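Local coordinates for protein type III effector HopA1 (Pseudomonas syringae pv. tomato str. DC3000, PDB 4RSX) that is a bacterial effector, probably delivered into host plant cells by type III secretion, whose biochemical activity is not established, at residues M27-I32 / S218-I223; H12-Q17 / K31-D36; S224-M229 / K239-A244. All coordinates share one frame; numbering follows the deposited sequence.

Interaction 1 (M27-I32 / S218-I223); sequences MDIYKI and SRAEVI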
loop_
_atom_site.group_PDB
_atom_site.type_symbol
_atom_site.label_atom_id
_atom_site.label_comp_id
_atom_site.label_asym_id
_atom_site.label_seq_id
_atom_site.Cartn_x
_atom_site.Cartn_y
_atom_site.Cartn_z
ATOM N N MET A 27 18.523 -3.084 -4.178
ATOM C CA MET A 27 17.673 -2.688 -5.301
ATOM C C MET A 27 17.287 -3.871 -6.206
ATOM O O MET A 27 16.139 -3.961 -6.666
ATOM C CB MET A 27 18.353 -1.594 -6.127
ATOM C CG MET A 27 17.443 -0.907 -7.127
ATOM S SD MET A 27 16.052 -0.079 -6.324
ATOM C CE MET A 27 16.906 0.946 -5.134
ATOM N N ASP A 28 18.235 -4.774 -6.454
ATOM C CA ASP A 28 17.940 -5.981 -7.222
ATOM C C ASP A 28 16.818 -6.752 -6.539
ATOM O O ASP A 28 15.805 -7.095 -7.163
ATOM C CB ASP A 28 19.171 -6.887 -7.311
ATOM C CG ASP A 28 20.234 -6.338 -8.227
ATOM O OD1 ASP A 28 19.873 -5.637 -9.197
ATOM O OD2 ASP A 28 21.429 -6.614 -7.969
ATOM N N ILE A 29 17.009 -7.006 -5.246
ATOM C CA ILE A 29 16.036 -7.739 -4.458
ATOM C C ILE A 29 14.689 -7.038 -4.531
ATOM O O ILE A 29 13.659 -7.679 -4.724
ATOM C CB ILE A 29 16.512 -7.889 -3.005
ATOM C CG1 ILE A 29 17.814 -8.698 -2.987
ATOM C CG2 ILE A 29 15.427 -8.528 -2.140
ATOM C CD1 ILE A 29 18.535 -8.688 -1.666
ATOM N N TYR A 30 14.717 -5.712 -4.435
ATOM C CA TYR A 30 13.509 -4.894 -4.488
ATOM C C TYR A 30 12.774 -4.958 -5.845
ATOM O O TYR A 30 11.528 -4.943 -5.892
ATOM C CB TYR A 30 13.879 -3.449 -4.137
ATOM C CG TYR A 30 12.739 -2.475 -4.234
ATOM C CD1 TYR A 30 11.601 -2.630 -3.448
ATOM C CD2 TYR A 30 12.801 -1.386 -5.101
ATOM C CE1 TYR A 30 10.547 -1.733 -3.527
ATOM C CE2 TYR A 30 11.754 -0.475 -5.187
ATOM C CZ TYR A 30 10.631 -0.651 -4.394
ATOM O OH TYR A 30 9.585 0.244 -4.485
ATOM N N LYS A 31 13.530 -5.021 -6.942
ATOM C CA LYS A 31 12.911 -5.053 -8.269
ATOM C C LYS A 31 12.068 -6.306 -8.492
ATOM O O LYS A 31 11.088 -6.260 -9.230
ATOM C CB LYS A 31 13.955 -4.895 -9.377
ATOM C CG LYS A 31 14.480 -3.457 -9.532
ATOM C CD LYS A 31 15.546 -3.365 -10.638
ATOM C CE LYS A 31 16.126 -1.955 -10.735
ATOM N NZ LYS A 31 17.434 -1.928 -11.459
ATOM N N ILE A 32 12.439 -7.412 -7.845
ATOM C CA ILE A 32 11.619 -8.626 -7.892
ATOM C C ILE A 32 10.214 -8.377 -7.327
ATOM O O ILE A 32 9.223 -8.841 -7.891
ATOM C CB ILE A 32 12.271 -9.804 -7.146
ATOM C CG1 ILE A 32 13.669 -10.089 -7.708
ATOM C CG2 ILE A 32 11.396 -11.043 -7.256
ATOM C CD1 ILE A 32 14.510 -10.968 -6.806
ATOM N N SER A 218 11.475 -2.392 2.675
ATOM C CA SER A 218 11.787 -2.858 4.023
ATOM C C SER A 218 11.972 -4.374 4.060
ATOM O O SER A 218 12.915 -4.876 4.684
ATOM C CB SER A 218 10.741 -2.410 5.051
ATOM O OG SER A 218 9.538 -3.139 4.931
ATOM N N ARG A 219 11.088 -5.108 3.387
ATOM C CA ARG A 219 11.210 -6.560 3.397
ATOM C C ARG A 219 12.359 -6.990 2.488
ATOM O O ARG A 219 12.985 -8.017 2.737
ATOM C CB ARG A 219 9.901 -7.248 2.975
ATOM C CG ARG A 219 8.656 -6.826 3.766
ATOM C CD ARG A 219 8.943 -6.703 5.240
ATOM N NE ARG A 219 7.744 -6.863 6.053
ATOM C CZ ARG A 219 7.064 -5.869 6.622
ATOM N NH1 ARG A 219 5.988 -6.145 7.344
ATOM N NH2 ARG A 219 7.450 -4.609 6.472
ATOM N N ALA A 220 12.637 -6.205 1.440
ATOM C CA ALA A 220 13.778 -6.497 0.567
ATOM C C ALA A 220 15.044 -6.511 1.413
ATOM O O ALA A 220 15.941 -7.355 1.223
ATOM C CB ALA A 220 13.899 -5.450 -0.554
ATOM N N GLU A 221 15.106 -5.580 2.362
ATOM C CA GLU A 221 16.317 -5.389 3.148
ATOM C C GLU A 221 16.483 -6.460 4.225
ATOM O O GLU A 221 17.604 -6.830 4.574
ATOM C CB GLU A 221 16.411 -3.937 3.666
ATOM C CG GLU A 221 16.775 -2.976 2.504
ATOM C CD GLU A 221 16.653 -1.491 2.837
ATOM O OE1 GLU A 221 17.221 -0.662 2.081
ATOM O OE2 GLU A 221 15.986 -1.143 3.837
ATOM N N VAL A 222 15.364 -6.991 4.718
ATOM C CA VAL A 222 15.403 -8.174 5.573
ATOM C C VAL A 222 16.099 -9.328 4.818
ATOM O O VAL A 222 16.933 -10.058 5.385
ATOM C CB VAL A 222 13.974 -8.604 5.996
ATOM C CG1 VAL A 222 13.986 -9.969 6.662
ATOM C CG2 VAL A 222 13.350 -7.568 6.924
ATOM N N ILE A 223 15.751 -9.485 3.542
ATOM C CA ILE A 223 16.317 -10.554 2.723
ATOM C C ILE A 223 17.823 -10.360 2.521
ATOM O O ILE A 223 18.592 -11.319 2.624
ATOM C CB ILE A 223 15.619 -10.640 1.345
ATOM C CG1 ILE A 223 14.169 -11.107 1.506
ATOM C CG2 ILE A 223 16.371 -11.596 0.413
ATOM C CD1 ILE A 223 13.347 -10.970 0.234
#
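I29 lies against A220 and I223 where helix 26-35 crosses helix 215-228. This is a helix-helix contact in the helical part of the alpha/beta fold, which stands beside the antiparallel sheet. The chain is the C-terminal portion of the longer effector. The short axes approach to 8.7 Å and make an angle of 126° between their N-to-C directions. The small A220 side chain is consistent with this spacing. The backbones come nearest at Y30 and A220, with 5.3 Å between their CA atoms.

I29 carries most of the contact through its CG2 branch. A chi1 of -62° sets CG1 beside the backbone N and turns CG2 anti to it. This branch touches the A220 methyl, at 3.8 Å from I29 CG2 to A220 CB. It also meets the end of I223, whose side chain runs obliquely to that of I29. I223 CD1 sits 4.0 Å from I29 CG2. Y30 takes part only near its root, with Y30 CB 4.1 Å from A220 CB, and its side chain also touches M217. Helix 2-19 borders the contact, with F11 on I223. The A220 carbonyl, weakly bonded by S224 OG, also meets the isoleucine: I29 CG2 is 3.6 Å from A220 O.

Interaction 2 (H12-Q17 / K31-D36); sequences HEWAKQ and KIYKQD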
loop_
_atom_site.group_PDB
_atom_site.type_symbol
_atom_site.label_atom_id
_atom_site.label_comp_id
_atom_site.label_asym_id
_atom_site.label_seq_id
_atom_site.Cartn_x
_atom_site.Cartn_y
_atom_site.Cartn_z
ATOM N N HIS A 12 9.402 -16.342 1.364
ATOM C CA HIS A 12 10.501 -17.280 1.151
ATOM C C HIS A 12 10.823 -17.485 -0.339
ATOM O O HIS A 12 11.991 -17.507 -0.733
ATOM C CB HIS A 12 10.217 -18.620 1.841
ATOM C CG HIS A 12 11.372 -19.569 1.796
ATOM N ND1 HIS A 12 12.305 -19.659 2.807
ATOM C CD2 HIS A 12 11.762 -20.455 0.847
ATOM C CE1 HIS A 12 13.207 -20.571 2.493
ATOM N NE2 HIS A 12 12.902 -21.068 1.309
ATOM N N GLU A 13 9.792 -17.624 -1.167
ATOM C CA GLU A 13 9.994 -17.714 -2.622
ATOM C C GLU A 13 10.786 -16.524 -3.189
ATOM O O GLU A 13 11.757 -16.701 -3.937
ATOM C CB GLU A 13 8.652 -17.845 -3.357
ATOM C CG GLU A 13 8.804 -17.848 -4.885
ATOM C CD GLU A 13 9.712 -18.974 -5.378
ATOM O OE1 GLU A 13 9.734 -20.045 -4.737
ATOM O OE2 GLU A 13 10.411 -18.795 -6.406
ATOM N N TRP A 14 10.347 -15.315 -2.821
ATOM C CA TRP A 14 11.014 -14.065 -3.180
ATOM C C TRP A 14 12.497 -14.170 -2.817
ATOM O O TRP A 14 13.384 -13.877 -3.638
ATOM C CB TRP A 14 10.347 -12.919 -2.396
ATOM C CG TRP A 14 10.926 -11.540 -2.590
ATOM C CD1 TRP A 14 11.893 -11.165 -3.480
ATOM C CD2 TRP A 14 10.554 -10.341 -1.874
ATOM N NE1 TRP A 14 12.145 -9.816 -3.360
ATOM C CE2 TRP A 14 11.340 -9.290 -2.387
ATOM C CE3 TRP A 14 9.630 -10.066 -0.855
ATOM C CZ2 TRP A 14 11.236 -7.972 -1.910
ATOM C CZ3 TRP A 14 9.530 -8.759 -0.378
ATOM C CH2 TRP A 14 10.332 -7.727 -0.908
ATOM N N ALA A 15 12.740 -14.597 -1.577
ATOM C CA ALA A 15 14.081 -14.722 -1.028
ATOM C C ALA A 15 14.923 -15.738 -1.809
ATOM O O ALA A 15 16.124 -15.529 -1.995
ATOM C CB ALA A 15 14.004 -15.099 0.443
ATOM N N LYS A 16 14.303 -16.829 -2.260
ATOM C CA LYS A 16 15.027 -17.838 -3.048
ATOM C C LYS A 16 15.433 -17.291 -4.412
ATOM O O LYS A 16 16.539 -17.550 -4.893
ATOM C CB LYS A 16 14.200 -19.112 -3.229
ATOM C CG LYS A 16 13.873 -19.830 -1.938
ATOM C CD LYS A 16 15.132 -20.088 -1.098
ATOM C CE LYS A 16 15.858 -21.376 -1.484
ATOM N NZ LYS A 16 16.743 -21.858 -0.361
ATOM N N GLN A 17 14.547 -16.513 -5.026
ATOM C CA GLN A 17 14.890 -15.860 -6.290
ATOM C C GLN A 17 16.022 -14.852 -6.100
ATOM O O GLN A 17 16.880 -14.717 -6.971
ATOM C CB GLN A 17 13.661 -15.195 -6.919
ATOM C CG GLN A 17 12.481 -16.135 -7.093
ATOM C CD GLN A 17 11.304 -15.459 -7.772
ATOM O OE1 GLN A 17 11.448 -14.392 -8.380
ATOM N NE2 GLN A 17 10.127 -16.081 -7.679
ATOM N N LYS A 31 13.530 -5.021 -6.942
ATOM C CA LYS A 31 12.911 -5.053 -8.269
ATOM C C LYS A 31 12.068 -6.306 -8.492
ATOM O O LYS A 31 11.088 -6.260 -9.230
ATOM C CB LYS A 31 13.955 -4.895 -9.377
ATOM C CG LYS A 31 14.480 -3.457 -9.532
ATOM C CD LYS A 31 15.546 -3.365 -10.638
ATOM C CE LYS A 31 16.126 -1.955 -10.735
ATOM N NZ LYS A 31 17.434 -1.928 -11.459
ATOM N N ILE A 32 12.439 -7.412 -7.845
ATOM C CA ILE A 32 11.619 -8.626 -7.892
ATOM C C ILE A 32 10.214 -8.377 -7.327
ATOM O O ILE A 32 9.223 -8.841 -7.891
ATOM C CB ILE A 32 12.271 -9.804 -7.146
ATOM C CG1 ILE A 32 13.669 -10.089 -7.708
ATOM C CG2 ILE A 32 11.396 -11.043 -7.256
ATOM C CD1 ILE A 32 14.510 -10.968 -6.806
ATOM N N TYR A 33 10.141 -7.646 -6.216
ATOM C CA TYR A 33 8.864 -7.221 -5.629
ATOM C C TYR A 33 8.094 -6.287 -6.563
ATOM O O TYR A 33 6.872 -6.402 -6.684
ATOM C CB TYR A 33 9.115 -6.496 -4.300
ATOM C CG TYR A 33 7.880 -5.924 -3.646
ATOM C CD1 TYR A 33 7.192 -6.648 -2.694
ATOM C CD2 TYR A 33 7.405 -4.658 -3.974
ATOM C CE1 TYR A 33 6.079 -6.139 -2.085
ATOM C CE2 TYR A 33 6.274 -4.147 -3.377
ATOM C CZ TYR A 33 5.623 -4.893 -2.426
ATOM O OH TYR A 33 4.501 -4.408 -1.809
ATOM N N LYS A 34 8.800 -5.335 -7.176
ATOM C CA LYS A 34 8.172 -4.389 -8.107
ATOM C C LYS A 34 7.662 -5.098 -9.357
ATOM O O LYS A 34 6.562 -4.816 -9.829
ATOM C CB LYS A 34 9.155 -3.288 -8.511
ATOM C CG LYS A 34 9.237 -2.115 -7.541
ATOM C CD LYS A 34 8.479 -0.887 -8.074
ATOM C CE LYS A 34 9.271 -0.127 -9.145
ATOM N NZ LYS A 34 8.552 1.099 -9.638
ATOM N N GLN A 35 8.472 -6.024 -9.876
ATOM C CA GLN A 35 8.139 -6.815 -11.063
ATOM C C GLN A 35 6.891 -7.673 -10.875
ATOM O O GLN A 35 6.291 -8.099 -11.857
ATOM C CB GLN A 35 9.333 -7.701 -11.474
ATOM C CG GLN A 35 10.472 -6.957 -12.210
ATOM C CD GLN A 35 11.767 -7.776 -12.319
ATOM O OE1 GLN A 35 11.787 -8.983 -12.050
ATOM N NE2 GLN A 35 12.855 -7.110 -12.700
ATOM N N ASP A 36 6.501 -7.921 -9.625
ATOM C CA ASP A 36 5.353 -8.785 -9.337
ATOM C C ASP A 36 4.032 -8.002 -9.233
ATOM O O ASP A 36 2.998 -8.557 -8.882
ATOM C CB ASP A 36 5.616 -9.633 -8.075
ATOM C CG ASP A 36 4.496 -10.645 -7.779
ATOM O OD1 ASP A 36 4.438 -11.717 -8.419
ATOM O OD2 ASP A 36 3.676 -10.372 -6.878
#
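W14 packs its indole against I32 and Y33, and this is the tight part of the contact. Y33 CB lies above the plane of the W14 ring, near its rim and 3.5 Å from W14 CZ2. The Y33 ring then runs on past the six-membered ring of W14. The two planes are tilted by 36° and the centroids are 5.4 Å apart, so the pair is oblique. At the pyrrole end, I32 CB lies 3.8 Å from W14 NE1. Its CG2 branch is equally near W14 CD1.

The indole N-H points to the backbone carbonyl of I29, one turn before Y33. That bond satisfies the nitrogen and helps fix the rotation of the ring.

Helices 2-19 and 26-35 are consecutive, joined by a short connection, and cross at 124° between their N-to-C directions. The local axes stay 10.7 Å apart, and the large W14 side chain bridges that gap. It reaches across with CG anti to its backbone N (chi1 178°). R219, A220 and I223 of helix 215-228 also touch W14, so the indole is buried among three helices.

The outer side is looser. Exposed Q17 reaches I32 with its amide oxygen, at 3.5 Å from Q17 OE1 to I32 CG2. The Q17 amide nitrogen turns back along its own helix. Q17 NE2 donates to the anti lone pair of E13 OE2 at 3.0 Å, nearly in the amide plane.

Interaction 3 (S224-M229 / K239-A244); sequences SDALRM and KLSLSA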
loop_
_atom_site.group_PDB
_atom_site.type_symbol
_atom_site.label_atom_id
_atom_site.label_comp_id
_atom_site.label_asym_id
_atom_site.label_seq_id
_atom_site.Cartn_x
_atom_site.Cartn_y
_atom_site.Cartn_z
ATOM N N SER A 224 18.239 -9.126 2.226
ATOM C CA SER A 224 19.663 -8.800 2.103
ATOM C C SER A 224 20.427 -9.235 3.339
ATOM O O SER A 224 21.495 -9.847 3.241
ATOM C CB SER A 224 19.872 -7.295 1.929
ATOM O OG SER A 224 19.287 -6.854 0.729
ATOM N N ASP A 225 19.887 -8.896 4.503
ATOM C CA ASP A 225 20.517 -9.283 5.755
ATOM C C ASP A 225 20.664 -10.797 5.857
ATOM O O ASP A 225 21.747 -11.295 6.155
ATOM C CB ASP A 225 19.726 -8.752 6.954
ATOM C CG ASP A 225 19.832 -7.245 7.102
ATOM O OD1 ASP A 225 20.779 -6.645 6.529
ATOM O OD2 ASP A 225 18.966 -6.666 7.800
ATOM N N ALA A 226 19.578 -11.525 5.607
ATOM C CA ALA A 226 19.614 -12.988 5.668
ATOM C C ALA A 226 20.720 -13.538 4.761
ATOM O O ALA A 226 21.458 -14.432 5.158
ATOM C CB ALA A 226 18.258 -13.579 5.285
ATOM N N LEU A 227 20.840 -12.972 3.561
ATOM C CA LEU A 227 21.876 -13.381 2.605
ATOM C C LEU A 227 23.291 -13.125 3.131
ATOM O O LEU A 227 24.233 -13.827 2.767
ATOM C CB LEU A 227 21.684 -12.658 1.269
ATOM C CG LEU A 227 20.448 -13.079 0.486
ATOM C CD1 LEU A 227 20.219 -12.192 -0.737
ATOM C CD2 LEU A 227 20.572 -14.548 0.088
ATOM N N ARG A 228 23.427 -12.119 3.993
ATOM C CA ARG A 228 24.732 -11.709 4.508
ATOM C C ARG A 228 25.135 -12.572 5.702
ATOM O O ARG A 228 26.322 -12.722 5.990
ATOM C CB ARG A 228 24.704 -10.220 4.886
ATOM C CG ARG A 228 26.010 -9.662 5.457
ATOM C CD ARG A 228 25.829 -8.238 6.004
ATOM N NE ARG A 228 25.098 -7.390 5.060
ATOM C CZ ARG A 228 24.017 -6.668 5.364
ATOM N NH1 ARG A 228 23.534 -6.663 6.612
ATOM N NH2 ARG A 228 23.422 -5.943 4.415
ATOM N N MET A 229 24.152 -13.158 6.386
ATOM C CA MET A 229 24.449 -14.053 7.507
ATOM C C MET A 229 25.046 -15.370 6.998
ATOM O O MET A 229 24.921 -15.707 5.814
ATOM C CB MET A 229 23.190 -14.337 8.332
ATOM C CG MET A 229 22.533 -13.112 8.982
ATOM S SD MET A 229 20.975 -13.557 9.806
ATOM C CE MET A 229 20.485 -11.981 10.548
ATOM N N LYS A 239 14.223 -16.149 8.957
ATOM C CA LYS A 239 13.476 -16.000 10.197
ATOM C C LYS A 239 14.244 -15.180 11.220
ATOM O O LYS A 239 13.665 -14.340 11.913
ATOM C CB LYS A 239 13.119 -17.373 10.768
ATOM C CG LYS A 239 12.149 -18.144 9.880
ATOM C CD LYS A 239 11.567 -19.358 10.610
ATOM C CE LYS A 239 10.508 -20.055 9.757
ATOM N NZ LYS A 239 9.200 -19.364 9.810
ATOM N N LEU A 240 15.548 -15.415 11.317
ATOM C CA LEU A 240 16.381 -14.639 12.235
ATOM C C LEU A 240 16.459 -13.186 11.785
ATOM O O LEU A 240 16.376 -12.279 12.600
ATOM C CB LEU A 240 17.789 -15.214 12.295
ATOM C CG LEU A 240 18.484 -15.268 13.649
ATOM C CD1 LEU A 240 18.620 -13.876 14.259
ATOM C CD2 LEU A 240 17.742 -16.222 14.594
ATOM N N SER A 241 16.633 -12.969 10.484
ATOM C CA SER A 241 16.670 -11.616 9.942
ATOM C C SER A 241 15.345 -10.882 10.153
ATOM O O SER A 241 15.345 -9.673 10.438
ATOM C CB SER A 241 17.052 -11.630 8.465
ATOM O OG SER A 241 16.995 -10.318 7.911
ATOM N N LEU A 242 14.225 -11.597 10.031
ATOM C CA LEU A 242 12.936 -11.000 10.356
ATOM C C LEU A 242 12.881 -10.554 11.827
ATOM O O LEU A 242 12.592 -9.380 12.116
ATOM C CB LEU A 242 11.782 -11.940 10.022
ATOM C CG LEU A 242 11.419 -12.099 8.542
ATOM C CD1 LEU A 242 10.475 -13.274 8.357
ATOM C CD2 LEU A 242 10.775 -10.839 8.003
ATOM N N SER A 243 13.160 -11.475 12.748
ATOM C CA SER A 243 13.161 -11.148 14.164
ATOM C C SER A 243 14.109 -9.996 14.460
ATOM O O SER A 243 13.716 -9.047 15.132
ATOM C CB SER A 243 13.555 -12.354 15.018
ATOM O OG SER A 243 12.515 -13.305 15.019
ATOM N N ALA A 244 15.342 -10.077 13.957
ATOM C CA ALA A 244 16.367 -9.077 14.277
ATOM C C ALA A 244 15.996 -7.691 13.740
ATOM O O ALA A 244 16.494 -6.657 14.221
ATOM C CB ALA A 244 17.733 -9.513 13.739
#
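S241 holds its OG anti to the backbone N (chi1 176°), which places the hydroxyl against D225 and A226. M229 reaches the same serine by another route. Its CG is anti to the carbonyl carbon and the chain beyond is extended, with chi2 at 175°. This carries the terminal methyl across to helix 234-245.

The contact joins the C-terminal end of helix 215-228 to helix 234-245, two consecutive helices linked by a short loop. M229 is the first residue to leave helical backbone angles. The backbones are nearest at A226 and S241, with CA atoms 5.4 Å apart. Small side chains allow this: A226 CB lies 3.9 Å from S241 CB. The hydroxyl is close to the neighbouring methylene, with S241 OG 3.3 Å from D225 CB. M229 CE rests 3.9 Å from S241 CA. Further out, M229 SD lies 4.4 Å from L240 CB at the exposed margin.

D225 OD1 forms a salt bridge with R228 NH1 at 2.8 Å, though the hydrogen bond within it is bent and weak. D225 OD2 takes a bond from N245 ND2. The contact is therefore mainly close packing of small groups, and the buried S241 hydroxyl is probably satisfied by V222 O, at a short modelled distance.

Overall arrangement
From the N terminus, helix 2-19 turns back into helix 26-35, and interaction 2 closes this short loop. Interaction 1 opens on the stretch where interaction 2 closes, so the two loops meet there and share K31 and I32. It closes a loop of 185 residues, which holds the whole seven-stranded sheet, and brings in helix 215-228. Interaction 3 follows in series and closes a second short loop, between helices 215-228 and 234-245. No contact is nested in another. The centres of interactions 1 and 2 lie 8 Å apart. Interaction 1 also touches interaction 3. Interactions 2 and 3 do not touch. Together they tie the N-terminal and C-terminal helix pairs into one helical cluster beside the sheet.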